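Local coordinates for phosphoribosylformylglycinamidine synthase 2 (Thermus thermophilus, PDB 3VIU), which belongs to the AIR synthase-related (PurM-like) family of enzymes, carries two pairs of N- and C-terminal family domains, and holds adenosine-5'-diphosphate and magnesium, at residues K551-E562 / I610-H619. Numbering follows the deposited sequence.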
loop_
_atom_site.group_PDB
_atom_site.type_symbol
_atom_site.label_atom_id
_atom_site.label_comp_id
_atom_site.label_asym_id
_atom_site.label_seq_id
_atom_site.Cartn_x
_atom_site.Cartn_y
_atom_site.Cartn_z
ATOM N N LYS A 551 17.456 7.461 -17.442
ATOM C CA LYS A 551 16.735 6.622 -18.392
ATOM C C LYS A 551 15.357 6.407 -17.794
ATOM O O LYS A 551 15.004 5.310 -17.377
ATOM C CB LYS A 551 17.461 5.287 -18.580
ATOM C CG LYS A 551 18.845 5.446 -19.198
ATOM C CD LYS A 551 19.668 4.172 -19.112
ATOM C CE LYS A 551 21.072 4.391 -19.671
ATOM N NZ LYS A 551 21.967 3.222 -19.436
ATOM N N ARG A 552 14.587 7.485 -17.759
ATOM C CA ARG A 552 13.251 7.485 -17.190
ATOM C C ARG A 552 12.250 7.905 -18.250
ATOM O O ARG A 552 12.608 8.555 -19.227
ATOM C CB ARG A 552 13.210 8.463 -16.003
ATOM C CG ARG A 552 11.848 8.660 -15.340
ATOM C CD ARG A 552 10.996 9.737 -16.030
ATOM N NE ARG A 552 10.980 11.023 -15.321
ATOM C CZ ARG A 552 12.053 11.773 -15.083
ATOM N NH1 ARG A 552 13.251 11.376 -15.488
ATOM N NH2 ARG A 552 11.923 12.932 -14.452
ATOM N N ALA A 553 10.996 7.523 -18.058
ATOM C CA ALA A 553 9.953 7.894 -18.988
ATOM C C ALA A 553 8.777 8.433 -18.199
ATOM O O ALA A 553 8.524 8.002 -17.081
ATOM C CB ALA A 553 9.520 6.684 -19.809
ATOM N N GLU A 554 8.080 9.406 -18.762
ATOM C CA GLU A 554 6.900 9.938 -18.106
ATOM C C GLU A 554 5.766 9.826 -19.113
ATOM O O GLU A 554 6.001 9.587 -20.296
ATOM C CB GLU A 554 7.119 11.378 -17.620
ATOM C CG GLU A 554 7.620 12.382 -18.627
ATOM C CD GLU A 554 7.915 13.728 -17.966
ATOM O OE1 GLU A 554 9.043 13.921 -17.463
ATOM O OE2 GLU A 554 7.005 14.586 -17.928
HETATM N N MSE A 555 4.538 9.986 -18.649
HETATM C CA MSE A 555 3.378 9.825 -19.507
HETATM C C MSE A 555 3.021 10.963 -20.451
HETATM O O MSE A 555 2.392 10.731 -21.478
HETATM C CB MSE A 555 2.163 9.544 -18.642
HETATM C CG MSE A 555 1.725 10.768 -17.877
HETATM SE SE MSE A 555 0.051 10.482 -17.002
HETATM C CE MSE A 555 -1.049 10.303 -18.572
ATOM N N GLY A 556 3.398 12.187 -20.107
ATOM C CA GLY A 556 3.027 13.316 -20.941
ATOM C C GLY A 556 3.683 13.485 -22.300
ATOM O O GLY A 556 4.902 13.322 -22.439
ATOM N N PHE A 557 2.880 13.796 -23.315
ATOM C CA PHE A 557 3.448 14.040 -24.632
ATOM C C PHE A 557 4.292 15.289 -24.421
ATOM O O PHE A 557 3.795 16.302 -23.936
ATOM C CB PHE A 557 2.360 14.315 -25.673
ATOM C CG PHE A 557 1.520 13.113 -26.014
ATOM C CD1 PHE A 557 2.105 11.861 -26.185
ATOM C CD2 PHE A 557 0.145 13.245 -26.203
ATOM C CE1 PHE A 557 1.337 10.759 -26.540
ATOM C CE2 PHE A 557 -0.637 12.150 -26.562
ATOM C CZ PHE A 557 -0.041 10.900 -26.732
ATOM N N ARG A 558 5.568 15.228 -24.780
ATOM C CA ARG A 558 6.433 16.369 -24.553
ATOM C C ARG A 558 6.744 17.251 -25.743
ATOM O O ARG A 558 7.111 18.415 -25.571
ATOM C CB ARG A 558 7.732 15.899 -23.892
ATOM C CG ARG A 558 7.745 16.161 -22.390
ATOM C CD ARG A 558 8.997 15.633 -21.712
ATOM N NE ARG A 558 9.004 14.177 -21.637
ATOM C CZ ARG A 558 9.919 13.472 -20.981
ATOM N NH1 ARG A 558 9.851 12.151 -20.962
ATOM N NH2 ARG A 558 10.907 14.089 -20.346
ATOM N N ARG A 559 6.586 16.713 -26.946
ATOM C CA ARG A 559 6.880 17.480 -28.148
ATOM C C ARG A 559 6.119 16.963 -29.355
ATOM O O ARG A 559 5.776 15.783 -29.429
ATOM C CB ARG A 559 8.385 17.439 -28.438
ATOM C CG ARG A 559 9.015 16.071 -28.185
ATOM C CD ARG A 559 10.464 15.967 -28.672
ATOM N NE ARG A 559 11.359 16.937 -28.043
ATOM C CZ ARG A 559 11.628 18.145 -28.535
ATOM N NH1 ARG A 559 11.071 18.547 -29.675
ATOM N NH2 ARG A 559 12.459 18.956 -27.892
ATOM N N PRO A 560 5.841 17.849 -30.320
ATOM C CA PRO A 560 5.118 17.460 -31.536
ATOM C C PRO A 560 6.016 16.687 -32.509
ATOM O O PRO A 560 7.239 16.832 -32.472
ATOM C CB PRO A 560 4.670 18.801 -32.107
ATOM C CG PRO A 560 5.795 19.716 -31.706
ATOM C CD PRO A 560 6.042 19.309 -30.271
ATOM N N GLY A 561 5.406 15.861 -33.361
ATOM C CA GLY A 561 6.171 15.112 -34.346
ATOM C C GLY A 561 6.686 13.743 -33.948
ATOM O O GLY A 561 7.307 13.054 -34.754
ATOM N N GLU A 562 6.451 13.336 -32.708
ATOM C CA GLU A 562 6.906 12.027 -32.264
ATOM C C GLU A 562 5.924 10.972 -32.748
ATOM O O GLU A 562 4.719 11.217 -32.801
ATOM C CB GLU A 562 7.017 11.988 -30.737
ATOM C CG GLU A 562 8.229 12.739 -30.191
ATOM C CD GLU A 562 8.446 12.538 -28.698
ATOM O OE1 GLU A 562 9.568 12.824 -28.230
ATOM O OE2 GLU A 562 7.505 12.104 -27.991
ATOM N N ILE A 610 12.954 1.806 -23.100
ATOM C CA ILE A 610 13.342 3.012 -22.374
ATOM C C ILE A 610 14.830 3.041 -21.987
ATOM O O ILE A 610 15.479 4.084 -22.089
ATOM C CB ILE A 610 12.470 3.172 -21.105
ATOM C CG1 ILE A 610 12.358 4.641 -20.703
ATOM C CG2 ILE A 610 13.070 2.384 -19.955
ATOM C CD1 ILE A 610 13.615 5.226 -20.107
ATOM N N GLN A 611 15.370 1.906 -21.550
ATOM C CA GLN A 611 16.773 1.846 -21.154
ATOM C C GLN A 611 17.694 2.069 -22.350
ATOM O O GLN A 611 18.783 2.618 -22.209
ATOM C CB GLN A 611 17.082 0.499 -20.490
ATOM C CG GLN A 611 16.169 0.189 -19.302
ATOM C CD GLN A 611 16.441 -1.168 -18.673
ATOM O OE1 GLN A 611 16.579 -2.176 -19.373
ATOM N NE2 GLN A 611 16.506 -1.203 -17.344
ATOM N N ARG A 612 17.256 1.644 -23.530
ATOM C CA ARG A 612 18.056 1.820 -24.732
ATOM C C ARG A 612 17.875 3.224 -25.286
ATOM O O ARG A 612 18.401 3.541 -26.350
ATOM C CB ARG A 612 17.650 0.818 -25.804
ATOM C CG ARG A 612 17.888 -0.620 -25.441
ATOM C CD ARG A 612 17.423 -1.499 -26.578
ATOM N NE ARG A 612 17.598 -2.916 -26.289
ATOM C CZ ARG A 612 17.289 -3.886 -27.142
ATOM N NH1 ARG A 612 16.792 -3.584 -28.336
ATOM N NH2 ARG A 612 17.467 -5.156 -26.801
ATOM N N GLY A 613 17.109 4.048 -24.573
ATOM C CA GLY A 613 16.869 5.417 -25.005
ATOM C C GLY A 613 15.986 5.589 -26.232
ATOM O O GLY A 613 15.988 6.654 -26.851
ATOM N N LEU A 614 15.238 4.553 -26.600
ATOM C CA LEU A 614 14.352 4.635 -27.758
ATOM C C LEU A 614 13.101 5.457 -27.462
ATOM O O LEU A 614 12.505 6.033 -28.373
ATOM C CB LEU A 614 13.932 3.237 -28.210
ATOM C CG LEU A 614 14.990 2.399 -28.925
ATOM C CD1 LEU A 614 14.526 0.954 -29.017
ATOM C CD2 LEU A 614 15.249 2.976 -30.309
ATOM N N THR A 615 12.715 5.510 -26.190
ATOM C CA THR A 615 11.523 6.245 -25.771
ATOM C C THR A 615 11.650 6.799 -24.357
ATOM O O THR A 615 12.247 6.169 -23.487
ATOM C CB THR A 615 10.278 5.335 -25.787
ATOM O OG1 THR A 615 9.129 6.086 -25.377
ATOM C CG2 THR A 615 10.467 4.169 -24.822
ATOM N N ARG A 616 11.084 7.979 -24.128
ATOM C CA ARG A 616 11.118 8.573 -22.799
ATOM C C ARG A 616 9.712 9.014 -22.412
ATOM O O ARG A 616 9.516 9.778 -21.470
ATOM C CB ARG A 616 12.085 9.759 -22.745
ATOM C CG ARG A 616 11.711 10.879 -23.668
ATOM C CD ARG A 616 12.526 12.120 -23.395
ATOM N NE ARG A 616 12.183 13.173 -24.345
ATOM C CZ ARG A 616 12.707 14.392 -24.335
ATOM N NH1 ARG A 616 13.605 14.722 -23.415
ATOM N NH2 ARG A 616 12.335 15.277 -25.250
ATOM N N THR A 617 8.726 8.534 -23.156
ATOM C CA THR A 617 7.341 8.862 -22.851
ATOM C C THR A 617 6.469 7.630 -23.096
ATOM O O THR A 617 6.350 7.126 -24.218
ATOM C CB THR A 617 6.872 10.113 -23.652
ATOM O OG1 THR A 617 5.447 10.117 -23.778
ATOM C CG2 THR A 617 7.514 10.154 -24.984
ATOM N N ALA A 618 5.897 7.129 -22.004
ATOM C CA ALA A 618 5.063 5.936 -22.027
ATOM C C ALA A 618 3.912 6.063 -21.034
ATOM O O ALA A 618 3.981 6.817 -20.068
ATOM C CB ALA A 618 5.909 4.702 -21.695
ATOM N N HIS A 619 2.854 5.302 -21.271
ATOM C CA HIS A 619 1.686 5.355 -20.407
ATOM C C HIS A 619 0.910 4.081 -20.679
ATOM O O HIS A 619 0.666 3.758 -21.838
ATOM C CB HIS A 619 0.846 6.577 -20.786
ATOM C CG HIS A 619 -0.302 6.834 -19.866
ATOM N ND1 HIS A 619 -1.552 7.200 -20.322
ATOM C CD2 HIS A 619 -0.393 6.774 -18.517
ATOM C CE1 HIS A 619 -2.365 7.349 -19.292
ATOM N NE2 HIS A 619 -1.687 7.097 -18.185
#
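A single parallel beta bridge between Glu-554 and Thr-617 lays the loop that joins strands 538-548 and 563-567 along strand 618-620, an outermost strand of the C-terminal AIR synthase-related sheet. Glu-554 makes both bonds with its backbone: its N donates to Arg-616 O (3.1 Å), while its O accepts from Ala-618 N (3.0 Å). Thr-617 CA adds a C-H...O contact to Glu-554 O at 3.0 Å.

At one end the small Ala-553 lets helix 596-611 come close, its CB resting 3.6 Å from Ile-610 CG1. That helix ends in a Schellman motif at Gly-613, where positive phi suits glycine and turns the chain back toward the bridge. At the other end Met-555, modelled as selenomethionine, bends at chi3 (-66°), bringing CE over the middle of the His-619 ring, 3.3 Å from its centroid and 14° off the normal. This CH-pi contact suits a flexible, apolar side chain; the ring also holds a weak bond from ND1 to Ala-629 O.

Arg-616, extended from CG to NE, lays its CD over one face of the Arg-558 guanidinium, the two guanidinium groups stacked with centres 4.5 Å apart and planes 23° from parallel. Glu-554 CG lies against the opposite face of Arg-558, and its carboxylate OE1 forms a salt bridge with Arg-558 NH2 (3.4 Å) through charge alone, being well out of the guanidinium plane. Glu-554 OE2 is hydrogen-bonded to Tyr-637 OH.

The His-619 side chain, which Met-555 covers, lies about 4 Å from the bound magnesium ion; His-619 precedes the site residue Asp-620 and touches Asp-430, another site residue. Glu-554 probably offsets part of the like-charge cost of the arginine stack.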